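Local coordinates for UDP-N-acetylmuramate--L-alanine ligase (Thermotoga maritima, PDB 1J6U), which catalyses the ATP-dependent joining of L-alanine to UDP-N-acetylmuramate, a step of peptidoglycan biosynthesis in bacterial cell wall formation, at residues A[345-359]-A[376-388]. Sequence-based numbering, arbitrary orientation.
Sequences KEVFENEKIVVIFQP and LQLADEVVVTEVY
Val-355 lies between Glu-381 and Val-383 of the neighbouring parallel strand: its N donates to Glu-381 O (3.0 Å), and its O accepts from Val-383 N (2.8 Å). The same pattern continues as Phe-357 N bonds to Val-383 O and Thr-385 N to Phe-357 O. Beyond the strands, Tyr-388 N still reaches Pro-359 O (2.9 Å). At the opposite end Ile-353 O takes two donors, Asp-380 N at 2.7 Å and Glu-381 N at 3.3 Å, both in the plane of its carbonyl. Strands 352-357 and 381-384 are thus adjacent in the mixed sheet of the C-terminal Mur ligase domain, joined by a crossover that includes helix 371-376; strand 433-438 flanks 352-357 on its other edge. Asp-380 turns its carboxylate back to the start of the first strand, with CG anti to its own carbonyl carbon (chi1 -57°), and OD2 meets Ile-353 N almost head-on, though the modelled separation of 2.4 Å is too short to be trusted in detail. Lys-345, in the last turn of helix 334-347, adds a long salt bridge from NZ to that OD2 (3.5 Å), while its CE packs against Leu-378 CD2. Apolar contacts cover the face bearing Val-355 and Phe-357: Val-355 CG2 presses tightly on Ala-379 CB (3.4 Å), its CG1 touches Leu-376 CD2, and Pro-359 CG meets Val-384 CG1. Helix 400-409 also covers this face, through Ile-403 and Leu-407.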
loop_
_atom_site.group_PDB
_atom_site.type_symbol
_atom_site.label_atom_id
_atom_site.label_comp_id
_atom_site.label_asym_id
_atom_site.label_seq_id
_atom_site.Cartn_x
_atom_site.Cartn_y
_atom_site.Cartn_z
ATOM N N LYS A 345 -13.143 10.052 12.503
ATOM C CA LYS A 345 -13.869 11.131 13.156
ATOM C C LYS A 345 -13.918 12.422 12.319
ATOM O O LYS A 345 -14.868 13.159 12.391
ATOM C CB LYS A 345 -13.250 11.403 14.520
ATOM C CG LYS A 345 -13.499 10.263 15.521
ATOM C CD LYS A 345 -15.002 10.008 15.759
ATOM C CE LYS A 345 -15.211 8.925 16.831
ATOM N NZ LYS A 345 -16.610 8.387 16.955
ATOM N N GLU A 346 -12.892 12.706 11.531
ATOM C CA GLU A 346 -12.921 13.895 10.695
ATOM C C GLU A 346 -13.953 13.726 9.594
ATOM O O GLU A 346 -14.672 14.672 9.261
ATOM C CB GLU A 346 -11.573 14.131 10.026
ATOM C CG GLU A 346 -10.658 14.988 10.822
ATOM C CD GLU A 346 -9.237 14.966 10.287
ATOM O OE1 GLU A 346 -8.422 15.703 10.870
ATOM O OE2 GLU A 346 -8.938 14.217 9.311
ATOM N N VAL A 347 -13.992 12.529 9.000
ATOM C CA VAL A 347 -14.930 12.276 7.924
ATOM C C VAL A 347 -16.350 12.059 8.403
ATOM O O VAL A 347 -17.310 12.573 7.789
ATOM C CB VAL A 347 -14.554 11.072 7.140
ATOM C CG1 VAL A 347 -15.639 10.802 6.082
ATOM C CG2 VAL A 347 -13.197 11.303 6.493
ATOM N N PHE A 348 -16.469 11.297 9.494
ATOM C CA PHE A 348 -17.756 10.984 10.068
ATOM C C PHE A 348 -17.875 11.572 11.436
ATOM O O PHE A 348 -17.668 10.894 12.436
ATOM C CB PHE A 348 -17.916 9.502 10.144
ATOM C CG PHE A 348 -17.742 8.837 8.845
ATOM C CD1 PHE A 348 -16.610 8.068 8.597
ATOM C CD2 PHE A 348 -18.709 8.957 7.866
ATOM C CE1 PHE A 348 -16.454 7.416 7.382
ATOM C CE2 PHE A 348 -18.565 8.311 6.631
ATOM C CZ PHE A 348 -17.453 7.543 6.381
ATOM N N GLU A 349 -18.237 12.844 11.464
ATOM C CA GLU A 349 -18.362 13.592 12.692
ATOM C C GLU A 349 -19.346 13.025 13.696
ATOM O O GLU A 349 -19.057 13.001 14.880
ATOM C CB GLU A 349 -18.779 15.026 12.373
ATOM C CG GLU A 349 -18.885 15.912 13.606
ATOM C CD GLU A 349 -19.426 17.294 13.288
ATOM O OE1 GLU A 349 -18.896 17.931 12.345
ATOM O OE2 GLU A 349 -20.376 17.735 13.986
ATOM N N ASN A 350 -20.505 12.567 13.231
ATOM C CA ASN A 350 -21.513 12.085 14.150
ATOM C C ASN A 350 -21.841 10.629 14.186
ATOM O O ASN A 350 -22.391 10.158 15.163
ATOM C CB ASN A 350 -22.787 12.863 13.936
ATOM C CG ASN A 350 -22.609 14.313 14.266
ATOM O OD1 ASN A 350 -22.185 14.653 15.373
ATOM N ND2 ASN A 350 -22.907 15.184 13.310
ATOM N N GLU A 351 -21.501 9.912 13.138
ATOM C CA GLU A 351 -21.803 8.487 13.095
ATOM C C GLU A 351 -21.122 7.657 14.206
ATOM O O GLU A 351 -20.167 8.096 14.863
ATOM C CB GLU A 351 -21.413 7.908 11.720
ATOM C CG GLU A 351 -22.293 8.359 10.520
ATOM C CD GLU A 351 -22.102 9.845 10.091
ATOM O OE1 GLU A 351 -21.166 10.534 10.565
ATOM O OE2 GLU A 351 -22.906 10.322 9.264
ATOM N N LYS A 352 -21.651 6.457 14.420
ATOM C CA LYS A 352 -21.103 5.522 15.396
ATOM C C LYS A 352 -19.931 4.842 14.688
ATOM O O LYS A 352 -20.064 4.380 13.546
ATOM C CB LYS A 352 -22.159 4.479 15.762
ATOM C CG LYS A 352 -21.711 3.425 16.760
ATOM C CD LYS A 352 -22.873 3.001 17.639
ATOM C CE LYS A 352 -22.906 1.505 17.946
ATOM N NZ LYS A 352 -23.462 0.729 16.799
ATOM N N ILE A 353 -18.779 4.807 15.348
ATOM C CA ILE A 353 -17.594 4.177 14.778
ATOM C C ILE A 353 -17.349 2.845 15.456
ATOM O O ILE A 353 -17.136 2.787 16.684
ATOM C CB ILE A 353 -16.336 5.035 14.965
ATOM C CG1 ILE A 353 -16.582 6.428 14.411
ATOM C CG2 ILE A 353 -15.167 4.397 14.216
ATOM C CD1 ILE A 353 -17.032 6.422 12.975
ATOM N N VAL A 354 -17.393 1.782 14.654
ATOM C CA VAL A 354 -17.185 0.422 15.144
ATOM C C VAL A 354 -15.950 -0.199 14.505
ATOM O O VAL A 354 -15.881 -0.360 13.282
ATOM C CB VAL A 354 -18.367 -0.480 14.814
ATOM C CG1 VAL A 354 -18.048 -1.883 15.250
ATOM C CG2 VAL A 354 -19.616 0.033 15.506
ATOM N N VAL A 355 -14.971 -0.529 15.335
ATOM C CA VAL A 355 -13.748 -1.136 14.847
ATOM C C VAL A 355 -13.725 -2.632 15.131
ATOM O O VAL A 355 -13.955 -3.064 16.253
ATOM C CB VAL A 355 -12.530 -0.519 15.498
ATOM C CG1 VAL A 355 -11.258 -1.121 14.909
ATOM C CG2 VAL A 355 -12.560 0.958 15.304
ATOM N N ILE A 356 -13.502 -3.404 14.078
ATOM C CA ILE A 356 -13.355 -4.839 14.139
ATOM C C ILE A 356 -11.862 -4.964 13.770
ATOM O O ILE A 356 -11.464 -4.808 12.605
ATOM C CB ILE A 356 -14.222 -5.528 13.086
ATOM C CG1 ILE A 356 -15.702 -5.224 13.365
ATOM C CG2 ILE A 356 -13.962 -7.028 13.124
ATOM C CD1 ILE A 356 -16.259 -4.104 12.515
ATOM N N PHE A 357 -11.038 -5.221 14.774
ATOM C CA PHE A 357 -9.602 -5.273 14.586
ATOM C C PHE A 357 -8.927 -6.618 14.727
ATOM O O PHE A 357 -9.032 -7.265 15.767
ATOM C CB PHE A 357 -8.978 -4.296 15.574
ATOM C CG PHE A 357 -7.479 -4.332 15.616
ATOM C CD1 PHE A 357 -6.732 -4.155 14.458
ATOM C CD2 PHE A 357 -6.812 -4.471 16.829
ATOM C CE1 PHE A 357 -5.334 -4.110 14.512
ATOM C CE2 PHE A 357 -5.427 -4.427 16.893
ATOM C CZ PHE A 357 -4.685 -4.245 15.733
ATOM N N GLN A 358 -8.210 -7.023 13.688
ATOM C CA GLN A 358 -7.470 -8.283 13.714
ATOM C C GLN A 358 -6.001 -7.898 13.885
ATOM O O GLN A 358 -5.380 -7.458 12.940
ATOM C CB GLN A 358 -7.684 -9.039 12.406
ATOM C CG GLN A 358 -6.804 -10.278 12.223
ATOM C CD GLN A 358 -6.966 -10.907 10.843
ATOM O OE1 GLN A 358 -6.730 -10.260 9.810
ATOM N NE2 GLN A 358 -7.367 -12.177 10.817
ATOM N N PRO A 359 -5.435 -8.042 15.098
ATOM C CA PRO A 359 -4.030 -7.683 15.342
ATOM C C PRO A 359 -3.109 -8.474 14.427
ATOM O O PRO A 359 -3.471 -9.531 13.904
ATOM C CB PRO A 359 -3.828 -8.012 16.819
ATOM C CG PRO A 359 -5.207 -7.998 17.389
ATOM C CD PRO A 359 -6.020 -8.657 16.295
ATOM N N LEU A 376 -7.491 2.578 20.291
ATOM C CA LEU A 376 -8.849 2.261 19.942
ATOM C C LEU A 376 -9.867 2.987 20.787
ATOM O O LEU A 376 -11.046 2.942 20.493
ATOM C CB LEU A 376 -9.041 0.777 20.062
ATOM C CG LEU A 376 -8.190 -0.027 19.092
ATOM C CD1 LEU A 376 -8.004 -1.428 19.642
ATOM C CD2 LEU A 376 -8.854 -0.072 17.727
ATOM N N GLN A 377 -9.411 3.672 21.826
ATOM C CA GLN A 377 -10.316 4.390 22.709
ATOM C C GLN A 377 -11.288 5.283 21.923
ATOM O O GLN A 377 -12.446 5.419 22.302
ATOM C CB GLN A 377 -9.522 5.229 23.733
ATOM N N LEU A 378 -10.827 5.878 20.830
ATOM C CA LEU A 378 -11.676 6.747 20.024
ATOM C C LEU A 378 -12.888 6.053 19.348
ATOM O O LEU A 378 -13.841 6.732 18.938
ATOM C CB LEU A 378 -10.825 7.462 18.954
ATOM C CG LEU A 378 -10.767 9.008 18.931
ATOM C CD1 LEU A 378 -10.189 9.504 17.588
ATOM C CD2 LEU A 378 -12.159 9.583 19.111
ATOM N N ALA A 379 -12.864 4.724 19.212
ATOM C CA ALA A 379 -13.998 4.022 18.593
ATOM C C ALA A 379 -15.139 3.890 19.582
ATOM O O ALA A 379 -14.920 3.923 20.775
ATOM C CB ALA A 379 -13.589 2.641 18.115
ATOM N N ASP A 380 -16.364 3.745 19.094
ATOM C CA ASP A 380 -17.503 3.598 19.991
ATOM C C ASP A 380 -17.662 2.157 20.455
ATOM O O ASP A 380 -18.088 1.898 21.566
ATOM C CB ASP A 380 -18.755 4.049 19.278
ATOM C CG ASP A 380 -18.641 5.453 18.802
ATOM O OD1 ASP A 380 -18.494 6.335 19.675
ATOM O OD2 ASP A 380 -18.671 5.674 17.568
ATOM N N GLU A 381 -17.324 1.229 19.580
ATOM C CA GLU A 381 -17.391 -0.176 19.883
ATOM C C GLU A 381 -16.151 -0.802 19.318
ATOM O O GLU A 381 -15.723 -0.440 18.219
ATOM C CB GLU A 381 -18.584 -0.831 19.187
ATOM C CG GLU A 381 -19.890 -0.130 19.426
ATOM C CD GLU A 381 -20.773 -0.864 20.391
ATOM O OE1 GLU A 381 -20.587 -0.697 21.630
ATOM O OE2 GLU A 381 -21.647 -1.619 19.892
ATOM N N VAL A 382 -15.563 -1.730 20.065
ATOM C CA VAL A 382 -14.430 -2.463 19.541
ATOM C C VAL A 382 -14.597 -3.974 19.643
ATOM O O VAL A 382 -14.907 -4.495 20.705
ATOM C CB VAL A 382 -13.107 -2.143 20.259
ATOM C CG1 VAL A 382 -11.957 -2.811 19.478
ATOM C CG2 VAL A 382 -12.900 -0.668 20.362
ATOM N N VAL A 383 -14.390 -4.663 18.534
ATOM C CA VAL A 383 -14.396 -6.127 18.500
ATOM C C VAL A 383 -12.958 -6.515 18.097
ATOM O O VAL A 383 -12.516 -6.164 17.009
ATOM C CB VAL A 383 -15.341 -6.724 17.423
ATOM C CG1 VAL A 383 -15.147 -8.260 17.362
ATOM C CG2 VAL A 383 -16.790 -6.429 17.754
ATOM N N VAL A 384 -12.217 -7.202 18.967
ATOM C CA VAL A 384 -10.849 -7.622 18.631
ATOM C C VAL A 384 -10.885 -9.110 18.308
ATOM O O VAL A 384 -11.669 -9.817 18.913
ATOM C CB VAL A 384 -9.899 -7.509 19.812
ATOM C CG1 VAL A 384 -8.495 -7.805 19.341
ATOM C CG2 VAL A 384 -9.988 -6.150 20.446
ATOM N N THR A 385 -10.071 -9.573 17.357
ATOM C CA THR A 385 -10.000 -10.996 17.041
ATOM C C THR A 385 -8.617 -11.429 17.434
ATOM O O THR A 385 -7.798 -10.622 17.879
ATOM C CB THR A 385 -10.046 -11.372 15.572
ATOM O OG1 THR A 385 -10.731 -10.386 14.816
ATOM C CG2 THR A 385 -10.765 -12.707 15.438
ATOM N N GLU A 386 -8.361 -12.717 17.244
ATOM C CA GLU A 386 -7.078 -13.280 17.563
ATOM C C GLU A 386 -6.092 -12.745 16.527
ATOM O O GLU A 386 -6.507 -12.363 15.430
ATOM C CB GLU A 386 -7.145 -14.810 17.493
ATOM C CG GLU A 386 -5.940 -15.410 18.143
ATOM C CD GLU A 386 -5.612 -14.688 19.444
ATOM O OE1 GLU A 386 -6.345 -14.915 20.424
ATOM O OE2 GLU A 386 -4.648 -13.882 19.483
ATOM N N VAL A 387 -4.802 -12.711 16.863
ATOM C CA VAL A 387 -3.825 -12.219 15.907
ATOM C C VAL A 387 -3.754 -13.073 14.653
ATOM O O VAL A 387 -3.996 -14.274 14.682
ATOM C CB VAL A 387 -2.440 -12.163 16.482
ATOM C CG1 VAL A 387 -2.479 -11.476 17.825
ATOM C CG2 VAL A 387 -1.885 -13.553 16.554
ATOM N N TYR A 388 -3.435 -12.420 13.543
ATOM C CA TYR A 388 -3.303 -13.101 12.270
ATOM C C TYR A 388 -1.910 -13.741 12.304
ATOM O O TYR A 388 -0.895 -13.025 12.383
ATOM C CB TYR A 388 -3.392 -12.080 11.155
ATOM C CG TYR A 388 -3.202 -12.670 9.791
ATOM C CD1 TYR A 388 -4.221 -13.400 9.186
ATOM C CD2 TYR A 388 -1.997 -12.491 9.092
ATOM C CE1 TYR A 388 -4.054 -13.941 7.911
ATOM C CE2 TYR A 388 -1.813 -13.029 7.816
ATOM C CZ TYR A 388 -2.847 -13.756 7.233
ATOM O OH TYR A 388 -2.676 -14.332 5.996
HETATM O O HOH W 1 -20.131 8.659 17.864
#